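Long-range contact in putative exported protein (Peptoclostridium difficile, PDB 5TTA), which is of unknown function but is probably exported, and contains a DUF5780 region, a family of the E-set clan: residues A[48-58]-A[194-203]. Sequence-based numbering, arbitrary orientation.
Sequences IQYDDTPYHWP and WKQSTGEHGV
The loop joining strand 41-50 to strand 58-66, with a type I turn at T53-H56, lies against the short hairpin 194-201, P58 and W194 having their CA atoms 7.5 Å apart and Y55 and Q196 7.4 Å. W194 contributes the largest single share of the contact. With CG anti to the backbone N (chi1 173°), its indole reaches across to P58, whose CD sits 3.4 Å from the centroid of the six-membered ring, nearly on the ring normal: a CH-pi contact. Q196 CA covers the opposite face toward the rim. Y50 and W57 complete an aromatic cluster, both meeting the indole obliquely, W57 CD1 lying 3.7 Å from W194 CH2. At the indole edge one water accepts from W194 NE1 and donates to H56 O. The extended Q196 side chain brings NE2 to Y55 O at 3.1 Å, in the carbonyl plane on a lone pair and nearly straight (163°); NE2 also bonds to G117 O and OE1 to V119 N, which fixes the amide's rotation. Farther along, I48 CD1 sits over one face of the H201 ring, 4.0 Å from its centroid. H201 ND1 accepts from V203 N and NE2 donates to L190 O, so both ring nitrogens are engaged and a neutral imidazole is likely. Apolar contact with indole and imidazole thus joins the two hairpins, while direct and water-mediated hydrogen bonds satisfy the turn carbonyls of Y55 and H56.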
loop_
_atom_site.group_PDB
_atom_site.type_symbol
_atom_site.label_atom_id
_atom_site.label_comp_id
_atom_site.label_asym_id
_atom_site.label_seq_id
_atom_site.Cartn_x
_atom_site.Cartn_y
_atom_site.Cartn_z
ATOM N N ILE A 48 -20.925 16.586 19.248
ATOM C CA ILE A 48 -20.112 17.604 18.576
ATOM C C ILE A 48 -19.200 18.195 19.622
ATOM O O ILE A 48 -19.666 18.582 20.702
ATOM C CB ILE A 48 -20.982 18.716 17.970
ATOM C CG1 ILE A 48 -22.081 18.132 17.104
ATOM C CG2 ILE A 48 -20.106 19.745 17.222
ATOM C CD1 ILE A 48 -21.799 18.188 15.647
ATOM N N GLN A 49 -17.905 18.241 19.312
ATOM C CA GLN A 49 -16.920 18.942 20.113
ATOM C C GLN A 49 -16.098 19.842 19.196
ATOM O O GLN A 49 -15.929 19.556 18.005
ATOM C CB GLN A 49 -16.025 17.947 20.859
ATOM C CG GLN A 49 -16.862 16.968 21.700
ATOM C CD GLN A 49 -16.055 16.047 22.617
ATOM O OE1 GLN A 49 -14.822 16.124 22.686
ATOM N NE2 GLN A 49 -16.763 15.156 23.322
ATOM N N TYR A 50 -15.598 20.937 19.762
ATOM C CA TYR A 50 -14.784 21.904 19.027
ATOM C C TYR A 50 -13.352 21.875 19.538
ATOM O O TYR A 50 -13.117 21.753 20.746
ATOM C CB TYR A 50 -15.362 23.310 19.176
ATOM C CG TYR A 50 -16.820 23.349 18.802
ATOM C CD1 TYR A 50 -17.815 23.058 19.736
ATOM C CD2 TYR A 50 -17.200 23.623 17.495
ATOM C CE1 TYR A 50 -19.161 23.069 19.368
ATOM C CE2 TYR A 50 -18.530 23.651 17.124
ATOM C CZ TYR A 50 -19.501 23.375 18.049
ATOM O OH TYR A 50 -20.818 23.417 17.652
ATOM N N ASP A 51 -12.394 22.003 18.623
ATOM C CA ASP A 51 -11.014 21.920 19.060
ATOM C C ASP A 51 -10.617 23.192 19.816
ATOM O O ASP A 51 -11.367 24.178 19.890
ATOM C CB ASP A 51 -10.089 21.634 17.875
ATOM C CG ASP A 51 -9.967 22.805 16.887
ATOM O OD1 ASP A 51 -9.954 23.993 17.294
ATOM O OD2 ASP A 51 -9.827 22.523 15.675
ATOM N N ASP A 52 -9.416 23.155 20.385
ATOM C CA ASP A 52 -8.938 24.209 21.276
ATOM C C ASP A 52 -8.292 25.382 20.555
ATOM O O ASP A 52 -8.028 26.401 21.198
ATOM C CB ASP A 52 -7.915 23.644 22.263
ATOM C CG ASP A 52 -8.547 22.784 23.317
ATOM O OD1 ASP A 52 -7.926 21.766 23.697
ATOM O OD2 ASP A 52 -9.663 23.128 23.769
ATOM N N THR A 53 -8.005 25.259 19.261
ATOM C CA THR A 53 -7.347 26.325 18.520
ATOM C C THR A 53 -8.279 27.527 18.451
ATOM O O THR A 53 -9.456 27.429 18.819
ATOM C CB THR A 53 -6.968 25.846 17.118
ATOM O OG1 THR A 53 -8.141 25.823 16.289
ATOM C CG2 THR A 53 -6.353 24.460 17.173
ATOM N N PRO A 54 -7.788 28.689 17.986
ATOM C CA PRO A 54 -8.698 29.835 17.802
ATOM C C PRO A 54 -9.755 29.626 16.717
ATOM O O PRO A 54 -10.686 30.431 16.636
ATOM C CB PRO A 54 -7.752 30.996 17.453
ATOM C CG PRO A 54 -6.430 30.379 17.113
ATOM C CD PRO A 54 -6.372 29.067 17.835
ATOM N N TYR A 55 -9.652 28.575 15.894
ATOM C CA TYR A 55 -10.638 28.326 14.852
ATOM C C TYR A 55 -11.739 27.376 15.297
ATOM O O TYR A 55 -12.778 27.308 14.626
ATOM C CB TYR A 55 -9.955 27.772 13.596
ATOM C CG TYR A 55 -8.729 28.610 13.218
ATOM C CD1 TYR A 55 -7.439 28.195 13.543
ATOM C CD2 TYR A 55 -8.877 29.832 12.584
ATOM C CE1 TYR A 55 -6.330 28.972 13.214
ATOM C CE2 TYR A 55 -7.768 30.613 12.248
ATOM C CZ TYR A 55 -6.500 30.174 12.572
ATOM O OH TYR A 55 -5.401 30.960 12.247
ATOM N N HIS A 56 -11.538 26.660 16.401
ATOM C CA HIS A 56 -12.592 25.855 17.040
ATOM C C HIS A 56 -13.350 25.008 16.018
ATOM O O HIS A 56 -14.576 25.057 15.912
ATOM C CB HIS A 56 -13.548 26.752 17.826
ATOM C CG HIS A 56 -12.874 27.534 18.914
ATOM N ND1 HIS A 56 -12.344 26.935 20.036
ATOM C CD2 HIS A 56 -12.632 28.861 19.046
ATOM C CE1 HIS A 56 -11.808 27.860 20.817
ATOM N NE2 HIS A 56 -11.966 29.037 20.237
ATOM N N TRP A 57 -12.604 24.201 15.277
ATOM C CA TRP A 57 -13.249 23.385 14.261
ATOM C C TRP A 57 -14.136 22.319 14.915
ATOM O O TRP A 57 -13.776 21.756 15.958
ATOM C CB TRP A 57 -12.231 22.714 13.361
ATOM C CG TRP A 57 -11.631 23.625 12.297
ATOM C CD1 TRP A 57 -11.747 24.999 12.194
ATOM C CD2 TRP A 57 -10.800 23.209 11.223
ATOM N NE1 TRP A 57 -11.061 25.445 11.082
ATOM C CE2 TRP A 57 -10.462 24.366 10.475
ATOM C CE3 TRP A 57 -10.329 21.957 10.792
ATOM C CZ2 TRP A 57 -9.670 24.305 9.329
ATOM C CZ3 TRP A 57 -9.532 21.903 9.651
ATOM C CH2 TRP A 57 -9.202 23.074 8.940
ATOM N N PRO A 58 -15.297 22.026 14.326
ATOM C CA PRO A 58 -16.234 21.035 14.893
ATOM C C PRO A 58 -15.954 19.620 14.424
ATOM O O PRO A 58 -15.675 19.374 13.247
ATOM C CB PRO A 58 -17.596 21.492 14.339
ATOM C CG PRO A 58 -17.258 22.025 12.954
ATOM C CD PRO A 58 -15.826 22.671 13.108
ATOM N N TRP A 194 -22.355 24.316 10.475
ATOM C CA TRP A 194 -21.588 25.075 11.449
ATOM C C TRP A 194 -21.365 26.495 10.926
ATOM O O TRP A 194 -21.097 26.698 9.739
ATOM C CB TRP A 194 -20.263 24.357 11.705
ATOM C CG TRP A 194 -19.229 25.033 12.554
ATOM C CD1 TRP A 194 -19.327 25.409 13.859
ATOM C CD2 TRP A 194 -17.894 25.367 12.133
ATOM N NE1 TRP A 194 -18.121 25.971 14.284
ATOM C CE2 TRP A 194 -17.236 25.958 13.237
ATOM C CE3 TRP A 194 -17.208 25.229 10.930
ATOM C CZ2 TRP A 194 -15.911 26.408 13.168
ATOM C CZ3 TRP A 194 -15.872 25.658 10.867
ATOM C CH2 TRP A 194 -15.247 26.235 11.981
ATOM N N LYS A 195 -21.515 27.475 11.801
ATOM C CA LYS A 195 -21.151 28.854 11.492
ATOM C C LYS A 195 -19.966 29.234 12.375
ATOM O O LYS A 195 -20.109 29.393 13.589
ATOM C CB LYS A 195 -22.320 29.814 11.692
ATOM C CG LYS A 195 -21.983 31.221 11.210
ATOM C CD LYS A 195 -23.150 32.183 11.362
ATOM C CE LYS A 195 -24.156 31.991 10.243
ATOM N NZ LYS A 195 -23.510 32.167 8.910
ATOM N N GLN A 196 -18.801 29.387 11.756
ATOM C CA GLN A 196 -17.577 29.595 12.524
ATOM C C GLN A 196 -17.620 30.909 13.299
ATOM O O GLN A 196 -17.186 30.968 14.456
ATOM C CB GLN A 196 -16.367 29.550 11.589
ATOM C CG GLN A 196 -15.020 29.801 12.305
ATOM C CD GLN A 196 -13.827 29.566 11.405
ATOM O OE1 GLN A 196 -13.816 29.992 10.243
ATOM N NE2 GLN A 196 -12.812 28.886 11.931
ATOM N N SER A 197 -18.172 31.962 12.688
ATOM C CA SER A 197 -18.171 33.284 13.312
ATOM C C SER A 197 -18.890 33.289 14.658
ATOM O O SER A 197 -18.496 34.024 15.566
ATOM C CB SER A 197 -18.805 34.310 12.368
ATOM O OG SER A 197 -20.166 34.002 12.100
ATOM N N THR A 198 -19.929 32.472 14.819
ATOM C CA THR A 198 -20.704 32.449 16.053
ATOM C C THR A 198 -20.489 31.203 16.899
ATOM O O THR A 198 -20.942 31.175 18.047
ATOM C CB THR A 198 -22.193 32.550 15.739
ATOM O OG1 THR A 198 -22.556 31.443 14.898
ATOM C CG2 THR A 198 -22.506 33.875 15.051
ATOM N N GLY A 199 -19.826 30.178 16.369
ATOM C CA GLY A 199 -19.683 28.924 17.057
ATOM C C GLY A 199 -20.921 28.050 17.054
ATOM O O GLY A 199 -20.893 26.974 17.665
ATOM N N GLU A 200 -21.997 28.469 16.390
ATOM C CA GLU A 200 -23.252 27.724 16.421
ATOM C C GLU A 200 -23.228 26.566 15.432
ATOM O O GLU A 200 -22.693 26.685 14.327
ATOM C CB GLU A 200 -24.438 28.629 16.091
ATOM C CG GLU A 200 -24.545 29.885 16.919
ATOM C CD GLU A 200 -25.583 30.844 16.354
ATOM O OE1 GLU A 200 -26.656 31.003 16.979
ATOM O OE2 GLU A 200 -25.332 31.421 15.268
ATOM N N HIS A 201 -23.848 25.453 15.827
ATOM C CA HIS A 201 -23.983 24.279 14.978
ATOM C C HIS A 201 -25.455 23.885 14.927
ATOM O O HIS A 201 -26.079 23.714 15.977
ATOM C CB HIS A 201 -23.139 23.117 15.496
ATOM C CG HIS A 201 -22.645 22.211 14.414
ATOM N ND1 HIS A 201 -23.494 21.569 13.540
ATOM C CD2 HIS A 201 -21.391 21.868 14.043
ATOM C CE1 HIS A 201 -22.782 20.865 12.677
ATOM N NE2 HIS A 201 -21.506 21.018 12.970
ATOM N N GLY A 202 -26.002 23.733 13.715
ATOM C CA GLY A 202 -27.401 23.348 13.597
ATOM C C GLY A 202 -27.674 21.964 14.153
ATOM O O GLY A 202 -28.813 21.645 14.521
ATOM N N VAL A 203 -26.656 21.117 14.186
ATOM C CA VAL A 203 -26.785 19.764 14.722
ATOM C C VAL A 203 -26.699 19.841 16.238
ATOM O O VAL A 203 -25.694 20.302 16.785
ATOM C CB VAL A 203 -25.702 18.833 14.166
ATOM C CG1 VAL A 203 -25.749 17.490 14.893
ATOM C CG2 VAL A 203 -25.850 18.646 12.671
HETATM O O HOH W 1 -16.716 26.859 16.703
#